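Local coordinates for periplasmic cell division protein (SufI) (Aquifex aeolicus, PDB 6SYY) that probably couples the oxidation of substrates, metal ions perhaps among them, to the reduction of dioxygen, as multicopper oxidases do, and carries four bound copper ions, at residues L283-P287 / P379-V385; E244-Y248 / Y374-I378; H131-A135 / P421-P427; M495-E501 / Y523-A527. One frame throughout, in Å; residues are numbered along the deposited sequence.

How the contacts relate
From the N terminus, the chain first supplies 131-135, which waits until 421-427 to close contact 3, a loop of almost three hundred residues that joins the first cupredoxin-like domain to the last. Contacts 2 and 1 lie within that loop. Their segments alternate, 244-248 opening before 283-287 and 374-378 closing before 379-385, so the two cross; because 374-385 is continuous, they meet where Pro287 packs on Ile378, and together they strap the linker after strand 361-370 over the middle domain. Contact 4 follows in series, a short loop at the C terminus, and touches contact 3 through Asn426 and Arg524.

Contact 1 (L283-P287 / P379-V385); sequences LLDTP and PQRLSEV
Leu382 turns its side chain in against the corner at which the chain of 283-287 changes direction, and Ser383 beside it reaches the same corner with its hydroxyl. The two leucines Leu382 and Leu283 meet at their bases, CB to CB at 4.3 Å, while CD1 of Leu382 lies 3.7 Å from CD of Pro287, whose ring it crosses at a slant. A branched aliphatic chain suits this place, since one methyl can follow the proline while its CB stays close to the strand. With chi1 at 69°, Ser383 OG is tucked back over its own main chain, and from there it donates to Leu284 O at 2.8 Å, coming from above the carbonyl plane. Asp285 O receives a nearly straight bond from Leu382 N at 2.7 Å, and Ser383 N adds a weak one, so two successive amides converge on one carbonyl. In the other direction Asp285 CA offers a C-H contact to Ser383 O at 3.3 Å. Val385 closes one end with CG2 3.5 Å from Leu283 O, and at the Pro379 end the Pro287 ring rests against Pro379 O, its CG 3.3 Å away. Beyond the two segments, Leu382 also touches Leu188 of helix 183-192, and Arg152 donates to both Leu283 O and, weakly, Ser383 OG. The arrangement is that of an irregular linker held by one strong and one weak main-chain bond and a serine hydroxyl to a strand corner of the second cupredoxin-like domain, on the way to the third in a multicopper oxidase.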
loop_
_atom_site.group_PDB
_atom_site.type_symbol
_atom_site.label_atom_id
_atom_site.label_comp_id
_atom_site.label_asym_id
_atom_site.label_seq_id
_atom_site.Cartn_x
_atom_site.Cartn_y
_atom_site.Cartn_z
ATOM N N LEU A 283 -4.221 -11.110 -7.407
ATOM C CA LEU A 283 -4.590 -12.381 -6.799
ATOM C C LEU A 283 -3.435 -13.368 -6.849
ATOM O O LEU A 283 -2.667 -13.398 -7.813
ATOM C CB LEU A 283 -5.806 -12.975 -7.514
ATOM C CG LEU A 283 -7.132 -12.220 -7.385
ATOM C CD1 LEU A 283 -8.088 -12.606 -8.506
ATOM C CD2 LEU A 283 -7.774 -12.465 -6.023
ATOM N N LEU A 284 -3.317 -14.181 -5.797
ATOM C CA LEU A 284 -2.445 -15.344 -5.842
ATOM C C LEU A 284 -3.054 -16.415 -6.747
ATOM O O LEU A 284 -4.174 -16.285 -7.247
ATOM C CB LEU A 284 -2.224 -15.910 -4.439
ATOM C CG LEU A 284 -1.617 -14.961 -3.411
ATOM C CD1 LEU A 284 -1.452 -15.665 -2.082
ATOM C CD2 LEU A 284 -0.285 -14.437 -3.898
ATOM N N ASP A 285 -2.302 -17.495 -6.954
ATOM C CA ASP A 285 -2.817 -18.580 -7.781
ATOM C C ASP A 285 -3.937 -19.331 -7.066
ATOM O O ASP A 285 -4.972 -19.639 -7.672
ATOM C CB ASP A 285 -1.679 -19.526 -8.175
ATOM C CG ASP A 285 -0.943 -20.097 -6.970
ATOM O OD1 ASP A 285 -0.787 -19.372 -5.963
ATOM O OD2 ASP A 285 -0.523 -21.272 -7.026
ATOM N N THR A 286 -3.757 -19.623 -5.785
ATOM C CA THR A 286 -4.729 -20.331 -4.966
ATOM C C THR A 286 -4.789 -19.655 -3.607
ATOM O O THR A 286 -3.856 -18.942 -3.224
ATOM C CB THR A 286 -4.359 -21.808 -4.770
ATOM O OG1 THR A 286 -3.166 -21.890 -3.979
ATOM C CG2 THR A 286 -4.140 -22.509 -6.105
ATOM N N PRO A 287 -5.872 -19.854 -2.856
ATOM C CA PRO A 287 -5.912 -19.330 -1.485
ATOM C C PRO A 287 -4.857 -19.995 -0.611
ATOM O O PRO A 287 -4.559 -21.181 -0.758
ATOM C CB PRO A 287 -7.332 -19.668 -1.014
ATOM C CG PRO A 287 -8.120 -19.816 -2.269
ATOM C CD PRO A 287 -7.175 -20.403 -3.272
ATOM N N PRO A 379 -12.883 -20.848 -3.585
ATOM C CA PRO A 379 -12.508 -21.585 -4.795
ATOM C C PRO A 379 -11.114 -22.178 -4.679
ATOM O O PRO A 379 -10.266 -21.711 -3.919
ATOM C CB PRO A 379 -12.565 -20.520 -5.899
ATOM C CG PRO A 379 -13.329 -19.371 -5.303
ATOM C CD PRO A 379 -13.006 -19.406 -3.841
ATOM N N GLN A 380 -10.891 -23.238 -5.458
ATOM C CA GLN A 380 -9.580 -23.875 -5.468
ATOM C C GLN A 380 -8.536 -22.980 -6.129
ATOM O O GLN A 380 -7.393 -22.903 -5.664
ATOM C CB GLN A 380 -9.661 -25.226 -6.176
ATOM C CG GLN A 380 -10.608 -26.223 -5.527
ATOM C CD GLN A 380 -10.019 -26.872 -4.288
ATOM O OE1 GLN A 380 -8.876 -26.606 -3.917
ATOM N NE2 GLN A 380 -10.799 -27.737 -3.646
ATOM N N ARG A 381 -8.908 -22.292 -7.208
ATOM C CA ARG A 381 -7.983 -21.461 -7.966
ATOM C C ARG A 381 -8.506 -20.033 -8.061
ATOM O O ARG A 381 -9.715 -19.809 -8.176
ATOM C CB ARG A 381 -7.743 -22.044 -9.365
ATOM C CG ARG A 381 -6.572 -23.029 -9.413
ATOM C CD ARG A 381 -6.688 -24.026 -10.560
ATOM N NE ARG A 381 -7.794 -24.961 -10.362
ATOM C CZ ARG A 381 -8.046 -26.002 -11.149
ATOM N NH1 ARG A 381 -7.266 -26.253 -12.193
ATOM N NH2 ARG A 381 -9.076 -26.797 -10.891
ATOM N N LEU A 382 -7.586 -19.074 -8.004
ATOM C CA LEU A 382 -7.902 -17.650 -8.037
ATOM C C LEU A 382 -7.468 -16.960 -9.318
ATOM O O LEU A 382 -8.195 -16.104 -9.826
ATOM C CB LEU A 382 -7.242 -16.937 -6.850
ATOM C CG LEU A 382 -7.672 -17.367 -5.450
ATOM C CD1 LEU A 382 -6.686 -16.867 -4.410
ATOM C CD2 LEU A 382 -9.071 -16.850 -5.160
ATOM N N SER A 383 -6.300 -17.306 -9.850
ATOM C CA SER A 383 -5.745 -16.632 -11.020
ATOM C C SER A 383 -4.501 -17.391 -11.460
ATOM O O SER A 383 -4.100 -18.383 -10.843
ATOM C CB SER A 383 -5.401 -15.175 -10.719
ATOM O OG SER A 383 -4.297 -15.112 -9.831
ATOM N N GLU A 384 -3.887 -16.904 -12.531
ATOM C CA GLU A 384 -2.617 -17.426 -13.010
ATOM C C GLU A 384 -1.520 -16.437 -12.645
ATOM O O GLU A 384 -1.560 -15.277 -13.065
ATOM C CB GLU A 384 -2.650 -17.663 -14.519
ATOM C CG GLU A 384 -3.657 -18.717 -14.947
ATOM C CD GLU A 384 -3.377 -20.073 -14.327
ATOM O OE1 GLU A 384 -2.186 -20.404 -14.138
ATOM O OE2 GLU A 384 -4.345 -20.806 -14.023
ATOM N N VAL A 385 -0.566 -16.889 -11.845
ATOM C CA VAL A 385 0.642 -16.133 -11.551
ATOM C C VAL A 385 1.778 -16.860 -12.258
ATOM O O VAL A 385 2.229 -17.920 -11.809
ATOM C CB VAL A 385 0.901 -16.013 -10.047
ATOM C CG1 VAL A 385 2.129 -15.155 -9.796
ATOM C CG2 VAL A 385 -0.316 -15.438 -9.347
#

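Contact 2 (E244-Y248 / Y374-I378); sequences ERKIY and YDKSI
Arg245, the centre of an inverse gamma turn, brings its carbonyl O to 3.8 Å from Tyr374 CB, while its guanidinium turns elsewhere, to Asp371 and to the backbone carbonyls of Arg308 and Ala310. Lys246 comes next and lays the aliphatic part of its chain across Tyr374 at about a right angle. Its CB sits over one face of the ring, 4.2 Å from the centroid and 21° off the normal, a CH-pi contact. A bend at chi3 (-77°) then carries the ammonium away toward Glu244, with which it makes a long salt bridge. Lys376 CG lies over the opposite face, so the ring is held between two lysine chains. Ile247 N lies over the same face as Lys246 CB, 3.5 Å from Tyr374 CE1, whereas the Ile247 side chain works at the rim: CD1, in the ring plane at its edge, also touches Ile378 CG1 at 3.7 Å. The loop after strand 361-370 is thereby laid against the start of strand 247-254 of the middle cupredoxin-like domain, away from the copper sites. No hydrogen bond joins the segments, and Tyr374 OH is satisfied by Leu192 O; adhesion here is thus apolar and dispersive, with the polar ends directed elsewhere.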
loop_
_atom_site.group_PDB
_atom_site.type_symbol
_atom_site.label_atom_id
_atom_site.label_comp_id
_atom_site.label_asym_id
_atom_site.label_seq_id
_atom_site.Cartn_x
_atom_site.Cartn_y
_atom_site.Cartn_z
ATOM N N GLU A 244 -22.149 -11.127 9.480
ATOM C CA GLU A 244 -22.984 -12.316 9.460
ATOM C C GLU A 244 -22.104 -13.549 9.278
ATOM O O GLU A 244 -20.914 -13.452 8.969
ATOM C CB GLU A 244 -24.026 -12.215 8.343
ATOM C CG GLU A 244 -24.602 -10.818 8.191
ATOM C CD GLU A 244 -25.601 -10.717 7.057
ATOM O OE1 GLU A 244 -26.076 -11.774 6.588
ATOM O OE2 GLU A 244 -25.906 -9.584 6.630
ATOM N N ARG A 245 -22.698 -14.725 9.485
ATOM C CA ARG A 245 -21.976 -15.980 9.266
ATOM C C ARG A 245 -21.824 -16.169 7.757
ATOM O O ARG A 245 -22.600 -16.858 7.091
ATOM C CB ARG A 245 -22.689 -17.151 9.936
ATOM C CG ARG A 245 -22.587 -17.122 11.459
ATOM C CD ARG A 245 -23.137 -18.385 12.110
ATOM N NE ARG A 245 -22.319 -19.561 11.824
ATOM C CZ ARG A 245 -22.692 -20.561 11.030
ATOM N NH1 ARG A 245 -23.878 -20.537 10.440
ATOM N NH2 ARG A 245 -21.881 -21.591 10.832
ATOM N N LYS A 246 -20.808 -15.509 7.208
ATOM C CA LYS A 246 -20.565 -15.484 5.773
ATOM C C LYS A 246 -19.061 -15.400 5.550
ATOM O O LYS A 246 -18.282 -15.198 6.486
ATOM C CB LYS A 246 -21.277 -14.298 5.090
ATOM C CG LYS A 246 -22.798 -14.376 5.076
ATOM C CD LYS A 246 -23.420 -13.419 4.064
ATOM C CE LYS A 246 -23.430 -11.990 4.568
ATOM N NZ LYS A 246 -24.133 -11.077 3.621
ATOM N N ILE A 247 -18.654 -15.559 4.295
ATOM C CA ILE A 247 -17.289 -15.234 3.905
ATOM C C ILE A 247 -17.208 -13.743 3.618
ATOM O O ILE A 247 -18.014 -13.202 2.851
ATOM C CB ILE A 247 -16.852 -16.055 2.683
ATOM C CG1 ILE A 247 -16.735 -17.539 3.050
ATOM C CG2 ILE A 247 -15.541 -15.495 2.116
ATOM C CD1 ILE A 247 -16.562 -18.458 1.853
ATOM N N TYR A 248 -16.249 -13.072 4.249
ATOM C CA TYR A 248 -15.960 -11.670 3.987
ATOM C C TYR A 248 -14.585 -11.544 3.351
ATOM O O TYR A 248 -13.646 -12.252 3.727
ATOM C CB TYR A 248 -16.002 -10.834 5.269
ATOM C CG TYR A 248 -17.391 -10.503 5.749
ATOM C CD1 TYR A 248 -18.207 -11.483 6.298
ATOM C CD2 TYR A 248 -17.887 -9.207 5.664
ATOM C CE1 TYR A 248 -19.483 -11.187 6.740
ATOM C CE2 TYR A 248 -19.163 -8.898 6.104
ATOM C CZ TYR A 248 -19.956 -9.895 6.641
ATOM O OH TYR A 248 -21.226 -9.606 7.086
ATOM N N TYR A 374 -25.647 -18.449 3.815
ATOM C CA TYR A 374 -24.518 -18.406 2.890
ATOM C C TYR A 374 -23.889 -19.787 2.733
ATOM O O TYR A 374 -23.439 -20.389 3.712
ATOM C CB TYR A 374 -23.496 -17.404 3.416
ATOM C CG TYR A 374 -22.374 -17.054 2.471
ATOM C CD1 TYR A 374 -21.159 -17.724 2.529
ATOM C CD2 TYR A 374 -22.518 -16.027 1.545
ATOM C CE1 TYR A 374 -20.123 -17.392 1.678
ATOM C CE2 TYR A 374 -21.489 -15.690 0.691
ATOM C CZ TYR A 374 -20.295 -16.375 0.762
ATOM O OH TYR A 374 -19.269 -16.044 -0.090
ATOM N N ASP A 375 -23.846 -20.284 1.493
ATOM C CA ASP A 375 -23.355 -21.630 1.212
ATOM C C ASP A 375 -22.194 -21.655 0.225
ATOM O O ASP A 375 -21.848 -22.732 -0.274
ATOM C CB ASP A 375 -24.491 -22.511 0.685
ATOM C CG ASP A 375 -25.562 -22.757 1.724
ATOM O OD1 ASP A 375 -25.238 -22.710 2.930
ATOM O OD2 ASP A 375 -26.726 -22.998 1.337
ATOM N N LYS A 376 -21.580 -20.514 -0.069
ATOM C CA LYS A 376 -20.511 -20.486 -1.055
ATOM C C LYS A 376 -19.257 -21.165 -0.507
ATOM O O LYS A 376 -19.072 -21.316 0.704
ATOM C CB LYS A 376 -20.193 -19.047 -1.464
ATOM C CG LYS A 376 -21.412 -18.226 -1.884
ATOM C CD LYS A 376 -22.075 -18.794 -3.131
ATOM C CE LYS A 376 -23.207 -17.894 -3.617
ATOM N NZ LYS A 376 -23.835 -18.402 -4.870
ATOM N N SER A 377 -18.392 -21.582 -1.425
ATOM C CA SER A 377 -17.136 -22.240 -1.090
ATOM C C SER A 377 -15.968 -21.383 -1.555
ATOM O O SER A 377 -16.041 -20.733 -2.604
ATOM C CB SER A 377 -17.041 -23.615 -1.745
ATOM O OG SER A 377 -18.177 -24.396 -1.446
ATOM N N ILE A 378 -14.894 -21.385 -0.781
ATOM C CA ILE A 378 -13.671 -20.730 -1.253
ATOM C C ILE A 378 -13.134 -21.501 -2.453
ATOM O O ILE A 378 -12.956 -22.730 -2.365
ATOM C CB ILE A 378 -12.639 -20.660 -0.133
ATOM C CG1 ILE A 378 -13.163 -19.783 1.000
ATOM C CG2 ILE A 378 -11.322 -20.122 -0.660
ATOM C CD1 ILE A 378 -12.109 -19.420 2.004
#

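Contact 3 (H131-A135 / P421-P427); sequences HPYYA and PQDINNP
A short 3-10 turn at 132-134 faces a type I beta turn from Asp423 to Asn426, with the CA atoms of Tyr133 and Ile424 6.8 Å apart. Loops of the first and last cupredoxin-like domains meet here, the Tyr134 side chain about 9 Å from that of the copper ligand His161. Pro421 lies over one face of the Tyr133 ring, CG 3.8 Å from the centroid and 20° off the normal, a CH-pi contact for which the rigid proline ring offers C-H groups; Pro421 CD is also close, 3.6 Å from Tyr133 CE1. The opposite face has His131 CE1 above its centre, so the ring lies between the CE1 corner of a tilted imidazole and the proline. Pro427 CB reaches Tyr133 OH at 3.6 Å, and Ile424 CB slides past Tyr133 CD2 at 3.9 Å. With chi1 at 76°, Ile424 swings CD1 to 3.6 Å from Tyr134 CZ. Asp423 stiffens the facing turn: OD1 accepts from Asn425 N in an Asx turn and OD2 takes Asn426 ND2. The interface is therefore apolar and aromatic, without a hydrogen bond across it; the tyrosine ring packs on prolines while its hydroxyl bonds to Tyr418 O and Asn522 ND2.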
loop_
_atom_site.group_PDB
_atom_site.type_symbol
_atom_site.label_atom_id
_atom_site.label_comp_id
_atom_site.label_asym_id
_atom_site.label_seq_id
_atom_site.Cartn_x
_atom_site.Cartn_y
_atom_site.Cartn_z
ATOM N N HIS A 131 5.986 11.082 -10.179
ATOM C CA HIS A 131 7.364 11.207 -9.735
ATOM C C HIS A 131 7.584 12.576 -9.091
ATOM O O HIS A 131 6.966 13.563 -9.496
ATOM C CB HIS A 131 8.312 11.021 -10.918
ATOM C CG HIS A 131 9.751 10.868 -10.532
ATOM N ND1 HIS A 131 10.546 11.939 -10.185
ATOM C CD2 HIS A 131 10.540 9.771 -10.446
ATOM C CE1 HIS A 131 11.760 11.508 -9.893
ATOM N NE2 HIS A 131 11.785 10.197 -10.050
ATOM N N PRO A 132 8.455 12.658 -8.078
ATOM C CA PRO A 132 8.667 13.951 -7.401
ATOM C C PRO A 132 9.125 15.071 -8.322
ATOM O O PRO A 132 8.852 16.240 -8.024
ATOM C CB PRO A 132 9.734 13.620 -6.349
ATOM C CG PRO A 132 9.602 12.174 -6.113
ATOM C CD PRO A 132 9.169 11.560 -7.403
ATOM N N TYR A 133 9.814 14.757 -9.428
ATOM C CA TYR A 133 10.243 15.801 -10.357
ATOM C C TYR A 133 9.064 16.603 -10.888
ATOM O O TYR A 133 9.219 17.780 -11.227
ATOM C CB TYR A 133 11.013 15.201 -11.537
ATOM C CG TYR A 133 12.342 14.570 -11.191
ATOM C CD1 TYR A 133 12.987 14.866 -9.998
ATOM C CD2 TYR A 133 12.954 13.681 -12.064
ATOM C CE1 TYR A 133 14.201 14.288 -9.679
ATOM C CE2 TYR A 133 14.169 13.099 -11.756
ATOM C CZ TYR A 133 14.788 13.406 -10.562
ATOM O OH TYR A 133 15.998 12.826 -10.248
ATOM N N TYR A 134 7.884 15.987 -10.970
ATOM C CA TYR A 134 6.707 16.591 -11.572
ATOM C C TYR A 134 5.780 17.238 -10.555
ATOM O O TYR A 134 4.693 17.690 -10.928
ATOM C CB TYR A 134 5.940 15.543 -12.379
ATOM C CG TYR A 134 6.664 15.159 -13.636
ATOM C CD1 TYR A 134 6.715 16.031 -14.716
ATOM C CD2 TYR A 134 7.314 13.941 -13.744
ATOM C CE1 TYR A 134 7.384 15.699 -15.875
ATOM C CE2 TYR A 134 7.992 13.596 -14.902
ATOM C CZ TYR A 134 8.022 14.481 -15.965
ATOM O OH TYR A 134 8.693 14.156 -17.122
ATOM N N ALA A 135 6.173 17.279 -9.284
ATOM C CA ALA A 135 5.340 17.902 -8.267
ATOM C C ALA A 135 5.029 19.341 -8.651
ATOM O O ALA A 135 5.872 20.054 -9.203
ATOM C CB ALA A 135 6.035 17.850 -6.907
ATOM N N PRO A 421 17.980 17.300 -10.971
ATOM C CA PRO A 421 18.660 16.977 -12.229
ATOM C C PRO A 421 18.721 18.175 -13.161
ATOM O O PRO A 421 17.811 19.008 -13.202
ATOM C CB PRO A 421 17.794 15.859 -12.822
ATOM C CG PRO A 421 16.442 16.094 -12.241
ATOM C CD PRO A 421 16.676 16.623 -10.856
ATOM N N GLN A 422 19.826 18.261 -13.906
ATOM C CA GLN A 422 19.931 19.261 -14.963
ATOM C C GLN A 422 18.877 19.035 -16.037
ATOM O O GLN A 422 18.372 19.997 -16.626
ATOM C CB GLN A 422 21.336 19.230 -15.571
ATOM C CG GLN A 422 22.461 19.390 -14.545
ATOM C CD GLN A 422 23.748 18.682 -14.949
ATOM O OE1 GLN A 422 23.729 17.726 -15.725
ATOM N NE2 GLN A 422 24.874 19.148 -14.416
ATOM N N ASP A 423 18.523 17.775 -16.288
ATOM C CA ASP A 423 17.489 17.398 -17.249
ATOM C C ASP A 423 16.658 16.294 -16.606
ATOM O O ASP A 423 17.149 15.172 -16.437
ATOM C CB ASP A 423 18.117 16.930 -18.564
ATOM C CG ASP A 423 17.089 16.465 -19.584
ATOM O OD1 ASP A 423 15.873 16.667 -19.370
ATOM O OD2 ASP A 423 17.509 15.894 -20.612
ATOM N N ILE A 424 15.408 16.597 -16.244
ATOM C CA ILE A 424 14.603 15.597 -15.548
ATOM C C ILE A 424 14.278 14.413 -16.451
ATOM O O ILE A 424 13.888 13.350 -15.954
ATOM C CB ILE A 424 13.304 16.198 -14.970
ATOM C CG1 ILE A 424 12.271 16.442 -16.067
ATOM C CG2 ILE A 424 13.595 17.483 -14.213
ATOM C CD1 ILE A 424 10.878 16.677 -15.528
ATOM N N ASN A 425 14.443 14.562 -17.767
ATOM C CA ASN A 425 14.265 13.440 -18.678
ATOM C C ASN A 425 15.475 12.515 -18.714
ATOM O O ASN A 425 15.349 11.371 -19.166
ATOM C CB ASN A 425 13.967 13.947 -20.088
ATOM C CG ASN A 425 12.623 14.625 -20.186
ATOM O OD1 ASN A 425 11.626 14.141 -19.645
ATOM N ND2 ASN A 425 12.583 15.756 -20.877
ATOM N N ASN A 426 16.637 12.979 -18.259
ATOM C CA ASN A 426 17.845 12.154 -18.192
ATOM C C ASN A 426 18.556 12.416 -16.871
ATOM O O ASN A 426 19.659 12.974 -16.834
ATOM C CB ASN A 426 18.757 12.433 -19.388
ATOM C CG ASN A 426 18.102 12.081 -20.709
ATOM O OD1 ASN A 426 18.099 10.921 -21.126
ATOM N ND2 ASN A 426 17.533 13.081 -21.371
ATOM N N PRO A 427 17.947 12.008 -15.752
ATOM C CA PRO A 427 18.555 12.276 -14.447
ATOM C C PRO A 427 19.566 11.212 -14.064
ATOM O O PRO A 427 19.777 10.247 -14.807
ATOM C CB PRO A 427 17.351 12.250 -13.506
ATOM C CG PRO A 427 16.504 11.151 -14.103
ATOM C CD PRO A 427 16.694 11.238 -15.610
#

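Contact 4 (M495-E501 / Y523-A527)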
loop_
_atom_site.group_PDB
_atom_site.type_symbol
_atom_site.label_atom_id
_atom_site.label_comp_id
_atom_site.label_asym_id
_atom_site.label_seq_id
_atom_site.Cartn_x
_atom_site.Cartn_y
_atom_site.Cartn_z
ATOM N N MET A 495 11.338 -6.506 -16.387
ATOM C CA MET A 495 11.225 -5.082 -16.695
ATOM C C MET A 495 10.855 -4.875 -18.166
ATOM O O MET A 495 11.602 -4.308 -18.965
ATOM C CB MET A 495 12.517 -4.363 -16.326
ATOM C CG MET A 495 12.822 -4.407 -14.832
ATOM S SD MET A 495 14.194 -3.343 -14.334
ATOM C CE MET A 495 14.098 -3.500 -12.553
ATOM N N SER A 496 9.660 -5.350 -18.507
ATOM C CA SER A 496 9.097 -5.215 -19.842
ATOM C C SER A 496 7.961 -4.197 -19.804
ATOM O O SER A 496 7.036 -4.325 -18.993
ATOM C CB SER A 496 8.601 -6.571 -20.353
ATOM O OG SER A 496 8.281 -6.524 -21.732
ATOM N N HIS A 497 8.035 -3.183 -20.665
ATOM C CA HIS A 497 7.034 -2.124 -20.697
ATOM C C HIS A 497 6.647 -1.816 -22.137
ATOM O O HIS A 497 7.475 -1.936 -23.049
ATOM C CB HIS A 497 7.536 -0.842 -20.009
ATOM C CG HIS A 497 8.650 -0.153 -20.736
ATOM N ND1 HIS A 497 8.437 0.667 -21.824
ATOM C CD2 HIS A 497 9.988 -0.156 -20.525
ATOM C CE1 HIS A 497 9.594 1.136 -22.253
ATOM N NE2 HIS A 497 10.552 0.652 -21.483
ATOM N N PRO A 498 5.395 -1.407 -22.368
ATOM C CA PRO A 498 4.917 -1.215 -23.744
ATOM C C PRO A 498 5.037 0.209 -24.266
ATOM O O PRO A 498 4.309 0.586 -25.191
ATOM C CB PRO A 498 3.447 -1.624 -23.640
ATOM C CG PRO A 498 3.065 -1.165 -22.265
ATOM C CD PRO A 498 4.287 -1.376 -21.394
ATOM N N TYR A 499 5.934 1.007 -23.700
ATOM C CA TYR A 499 6.035 2.420 -24.035
ATOM C C TYR A 499 7.177 2.652 -25.016
ATOM O O TYR A 499 8.125 1.865 -25.087
ATOM C CB TYR A 499 6.232 3.248 -22.763
ATOM C CG TYR A 499 5.263 2.860 -21.665
ATOM C CD1 TYR A 499 3.895 2.786 -21.911
ATOM C CD2 TYR A 499 5.717 2.538 -20.392
ATOM C CE1 TYR A 499 3.006 2.415 -20.915
ATOM C CE2 TYR A 499 4.833 2.168 -19.387
ATOM C CZ TYR A 499 3.482 2.107 -19.655
ATOM O OH TYR A 499 2.605 1.739 -18.660
ATOM N N ASN A 500 7.074 3.740 -25.784
ATOM C CA ASN A 500 8.054 4.063 -26.816
ATOM C C ASN A 500 9.138 5.026 -26.336
ATOM O O ASN A 500 9.861 5.589 -27.166
ATOM C CB ASN A 500 7.357 4.632 -28.064
ATOM C CG ASN A 500 6.573 5.916 -27.791
ATOM O OD1 ASN A 500 6.720 6.555 -26.747
ATOM N ND2 ASN A 500 5.739 6.302 -28.751
ATOM N N GLU A 501 9.266 5.224 -25.025
ATOM C CA GLU A 501 10.289 6.083 -24.446
ATOM C C GLU A 501 10.894 5.394 -23.234
ATOM O O GLU A 501 10.263 4.546 -22.599
ATOM C CB GLU A 501 9.727 7.447 -24.018
ATOM C CG GLU A 501 9.505 8.436 -25.137
ATOM C CD GLU A 501 9.193 9.822 -24.610
ATOM O OE1 GLU A 501 8.703 9.926 -23.464
ATOM O OE2 GLU A 501 9.447 10.808 -25.334
ATOM N N TYR A 523 15.949 4.508 -10.986
ATOM C CA TYR A 523 16.553 3.588 -11.935
ATOM C C TYR A 523 15.871 3.805 -13.279
ATOM O O TYR A 523 14.817 4.441 -13.365
ATOM C CB TYR A 523 16.471 2.117 -11.477
ATOM C CG TYR A 523 15.106 1.481 -11.572
ATOM C CD1 TYR A 523 14.768 0.677 -12.654
ATOM C CD2 TYR A 523 14.157 1.669 -10.576
ATOM C CE1 TYR A 523 13.519 0.086 -12.748
ATOM C CE2 TYR A 523 12.903 1.079 -10.658
ATOM C CZ TYR A 523 12.591 0.289 -11.748
ATOM O OH TYR A 523 11.353 -0.308 -11.846
ATOM N N ARG A 524 16.500 3.300 -14.334
ATOM C CA ARG A 524 16.079 3.596 -15.695
ATOM C C ARG A 524 15.831 2.305 -16.458
ATOM O O ARG A 524 16.593 1.343 -16.327
ATOM C CB ARG A 524 17.133 4.439 -16.419
ATOM C CG ARG A 524 16.743 4.900 -17.809
ATOM C CD ARG A 524 17.917 5.623 -18.467
ATOM N NE ARG A 524 17.736 5.795 -19.905
ATOM C CZ ARG A 524 17.639 6.973 -20.512
ATOM N NH1 ARG A 524 17.713 8.092 -19.804
ATOM N NH2 ARG A 524 17.476 7.030 -21.827
ATOM N N VAL A 525 14.761 2.287 -17.247
ATOM C CA VAL A 525 14.498 1.213 -18.201
ATOM C C VAL A 525 14.323 1.853 -19.570
ATOM O O VAL A 525 13.452 2.713 -19.746
ATOM C CB VAL A 525 13.256 0.384 -17.838
ATOM C CG1 VAL A 525 13.130 -0.804 -18.787
ATOM C CG2 VAL A 525 13.316 -0.072 -16.387
ATOM N N ASN A 526 15.137 1.434 -20.536
ATOM C CA ASN A 526 15.122 2.062 -21.848
ATOM C C ASN A 526 13.885 1.634 -22.636
ATOM O O ASN A 526 13.100 0.782 -22.207
ATOM C CB ASN A 526 16.404 1.731 -22.608
ATOM C CG ASN A 526 17.635 2.311 -21.938
ATOM O OD1 ASN A 526 17.636 3.470 -21.517
ATOM N ND2 ASN A 526 18.681 1.503 -21.815
ATOM N N ALA A 527 13.714 2.253 -23.801
ATOM C CA ALA A 527 12.520 2.067 -24.622
ATOM C C ALA A 527 12.388 0.638 -25.146
ATOM O O ALA A 527 13.382 -0.001 -25.495
ATOM C CB ALA A 527 12.526 3.058 -25.784
#
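His497 NE2 donates to Asn526 O at 2.7 Å, with an N-H...O angle of 159° and approaching from above the carbonyl plane. The oxygen lies close to the imidazole plane, so the ring meets the C-terminal chain with its edge. Its other nitrogen, ND1, accepts from Tyr499 N at 3.1 Å, which should fix the rotation of the ring. A chi1 of 68° folds His497 CG, and the imidazole with it, to where the ring can bridge its own loop and the strand end. On the same edge CD2 touches Val525 CG1 at 3.6 Å, the valine offering one methyl to the histidine and the other, CG2, to Met495 SD at 4.0 Å. Met495, extended beyond CG, comes from the opposite direction to the Tyr523 ring and reaches it obliquely, CE 3.6 Å from Tyr523 CE1, in a Met-aromatic contact for which a flexible, polarisable thioether is well fitted. At the terminus, Ala527 CB rests 3.8 Å from Glu501 C, a small residue fitting close to backbone. Tyr523 OH bonds to the carbonyl of His456, a copper ligand, tying this packing to the trinuclear site. The loop between strands 488-495 and 503-509 thus folds over the end of strand 520-525, which pairs with 503-509 on one flank and 432-433 on the other.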